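Local coordinates for protein Alpha/beta hydrolase (PDB 6KSU) that probably cyclises non-ribosomal peptides by macrolactamization, as a stand-alone cyclase with a penicillin-binding-protein-like (beta-lactamase family) domain, at residues 148-153 with 214-219. Numbering follows the deposited sequence.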
loop_
_atom_site.group_PDB
_atom_site.type_symbol
_atom_site.label_atom_id
_atom_site.label_comp_id
_atom_site.label_asym_id
_atom_site.label_seq_id
_atom_site.Cartn_x
_atom_site.Cartn_y
_atom_site.Cartn_z
ATOM N N ARG A 148 -10.594 -6.196 -20.385
ATOM C CA ARG A 148 -9.686 -7.036 -21.159
ATOM C C ARG A 148 -8.552 -6.275 -21.829
ATOM O O ARG A 148 -7.437 -6.793 -21.895
ATOM C CB ARG A 148 -10.471 -7.819 -22.211
ATOM C CG ARG A 148 -10.624 -9.289 -21.861
ATOM C CD ARG A 148 -11.750 -9.937 -22.640
ATOM N NE ARG A 148 -12.200 -11.171 -22.003
ATOM C CZ ARG A 148 -13.289 -11.268 -21.249
ATOM N NH1 ARG A 148 -14.048 -10.200 -21.034
ATOM N NH2 ARG A 148 -13.618 -12.436 -20.709
ATOM N N GLY A 149 -8.800 -5.074 -22.335
ATOM C CA GLY A 149 -7.763 -4.324 -23.009
ATOM C C GLY A 149 -6.973 -3.472 -22.039
ATOM O O GLY A 149 -7.141 -3.578 -20.819
ATOM N N PRO A 150 -6.084 -2.614 -22.562
ATOM C CA PRO A 150 -5.349 -1.676 -21.693
ATOM C C PRO A 150 -6.132 -0.444 -21.256
ATOM O O PRO A 150 -5.623 0.306 -20.415
ATOM C CB PRO A 150 -4.145 -1.259 -22.560
ATOM C CG PRO A 150 -4.625 -1.425 -23.963
ATOM C CD PRO A 150 -5.547 -2.630 -23.935
ATOM N N SER A 151 -7.322 -0.184 -21.787
ATOM C CA SER A 151 -8.065 1.006 -21.374
ATOM C C SER A 151 -8.818 0.776 -20.070
ATOM O O SER A 151 -9.419 -0.279 -19.858
ATOM C CB SER A 151 -9.070 1.441 -22.440
ATOM O OG SER A 151 -9.762 2.603 -21.997
ATOM N N TYR A 152 -8.810 1.789 -19.214
ATOM C CA TYR A 152 -9.597 1.803 -17.989
ATOM C C TYR A 152 -10.944 2.516 -18.154
ATOM O O TYR A 152 -11.592 2.818 -17.146
ATOM C CB TYR A 152 -8.806 2.482 -16.867
ATOM C CG TYR A 152 -7.973 1.573 -15.968
ATOM C CD1 TYR A 152 -8.573 0.654 -15.126
ATOM C CD2 TYR A 152 -6.582 1.674 -15.939
ATOM C CE1 TYR A 152 -7.820 -0.160 -14.293
ATOM C CE2 TYR A 152 -5.822 0.877 -15.108
ATOM C CZ TYR A 152 -6.451 -0.045 -14.275
ATOM O OH TYR A 152 -5.720 -0.866 -13.436
ATOM N N ARG A 153 -11.386 2.782 -19.388
ATOM C CA ARG A 153 -12.567 3.632 -19.587
ATOM C C ARG A 153 -13.848 2.942 -19.131
ATOM O O ARG A 153 -14.601 3.494 -18.321
ATOM C CB ARG A 153 -12.681 4.062 -21.051
ATOM C CG ARG A 153 -12.279 5.508 -21.281
ATOM C CD ARG A 153 -12.398 5.921 -22.740
ATOM N NE ARG A 153 -11.149 5.738 -23.481
ATOM C CZ ARG A 153 -10.081 6.530 -23.377
ATOM N NH1 ARG A 153 -10.097 7.567 -22.544
ATOM N NH2 ARG A 153 -8.988 6.279 -24.095
ATOM N N HIS A 214 0.273 -8.354 -15.249
ATOM C CA HIS A 214 -0.392 -8.609 -16.522
ATOM C C HIS A 214 -0.245 -7.403 -17.425
ATOM O O HIS A 214 -0.602 -6.284 -17.036
ATOM C CB HIS A 214 -1.883 -8.911 -16.328
ATOM C CG HIS A 214 -2.155 -9.977 -15.317
ATOM N ND1 HIS A 214 -1.843 -11.304 -15.534
ATOM C CD2 HIS A 214 -2.717 -9.916 -14.083
ATOM C CE1 HIS A 214 -2.199 -12.013 -14.476
ATOM N NE2 HIS A 214 -2.732 -11.196 -13.583
ATOM N N ASP A 215 0.237 -7.642 -18.638
ATOM C CA ASP A 215 0.337 -6.608 -19.665
ATOM C C ASP A 215 -0.627 -6.940 -20.797
ATOM O O ASP A 215 -0.354 -7.865 -21.585
ATOM C CB ASP A 215 1.774 -6.506 -20.180
ATOM C CG ASP A 215 2.005 -5.278 -21.038
ATOM O OD1 ASP A 215 1.011 -4.666 -21.468
ATOM O OD2 ASP A 215 3.184 -4.940 -21.323
ATOM N N PRO A 216 -1.757 -6.239 -20.924
ATOM C CA PRO A 216 -2.723 -6.555 -21.988
ATOM C C PRO A 216 -2.359 -6.000 -23.357
ATOM O O PRO A 216 -3.144 -6.175 -24.294
ATOM C CB PRO A 216 -4.022 -5.911 -21.473
ATOM C CG PRO A 216 -3.549 -4.749 -20.658
ATOM C CD PRO A 216 -2.201 -5.119 -20.078
ATOM N N ARG A 217 -1.220 -5.336 -23.505
ATOM C CA ARG A 217 -0.928 -4.815 -24.836
ATOM C C ARG A 217 -0.150 -5.844 -25.646
ATOM O O ARG A 217 0.642 -6.610 -25.088
ATOM C CB ARG A 217 -0.116 -3.524 -24.746
ATOM C CG ARG A 217 -0.679 -2.453 -23.818
ATOM C CD ARG A 217 0.415 -1.472 -23.407
ATOM N NE ARG A 217 1.501 -2.168 -22.715
ATOM C CZ ARG A 217 2.699 -1.652 -22.462
ATOM N NH1 ARG A 217 2.997 -0.418 -22.860
ATOM N NH2 ARG A 217 3.606 -2.384 -21.816
ATOM N N PRO A 218 -0.359 -5.926 -26.963
ATOM C CA PRO A 218 0.561 -6.753 -27.763
ATOM C C PRO A 218 1.981 -6.261 -27.608
ATOM O O PRO A 218 2.855 -7.020 -27.177
ATOM C CB PRO A 218 0.028 -6.602 -29.192
ATOM C CG PRO A 218 -0.744 -5.330 -29.176
ATOM C CD PRO A 218 -1.320 -5.192 -27.800
ATOM N N GLY A 219 2.205 -4.975 -27.874
ATOM C CA GLY A 219 3.491 -4.363 -27.591
ATOM C C GLY A 219 4.499 -4.718 -28.651
ATOM O O GLY A 219 4.213 -4.654 -29.852
#
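The CG corner of the Pro216 ring meets the CA-CB side of Pro150 at the surface, and no hydrogen bond spans the two loops: their joint burial of 159 Å² rests on van der Waals contact alone. Pro216 directs its CB toward the other loop, and its CG lies 3.7 Å from Pro150 CA and 4.0 Å from Pro150 CB. The same ring also packs on the backbone just before Pro150, with Pro216 CB 3.6 Å from Arg148 O. Arg217 extends the apolar patch through its methylene part, CG sitting 3.9 Å from Pro150 CB. That position follows from a chi1 of -51°, which sets CG anti to the carbonyl carbon. A bend at chi3 (-60°) then returns the guanidinium to its own loop, where Arg217 grips Asp215 side-on in a salt bridge: Arg217 NE to Asp215 OD1 at 2.8 Å, using the syn lone pair, and Arg217 NH2 to Asp215 OD2 at 2.6 Å, both oxygens near the guanidinium plane. Asp215 OD1 takes a second bond, from Arg217 N at 3.1 Å, 42° out of the carboxylate plane, which closes an Asx turn and further fixes the arginine. Trp195 of helix 194-206 touches Pro150, Pro216 and Arg217, so one indole borders both loops. Here the loop leading into helix 153-160 joins the one following helix 194-206, a loop-to-loop contact within the beta-lactamase-like fold.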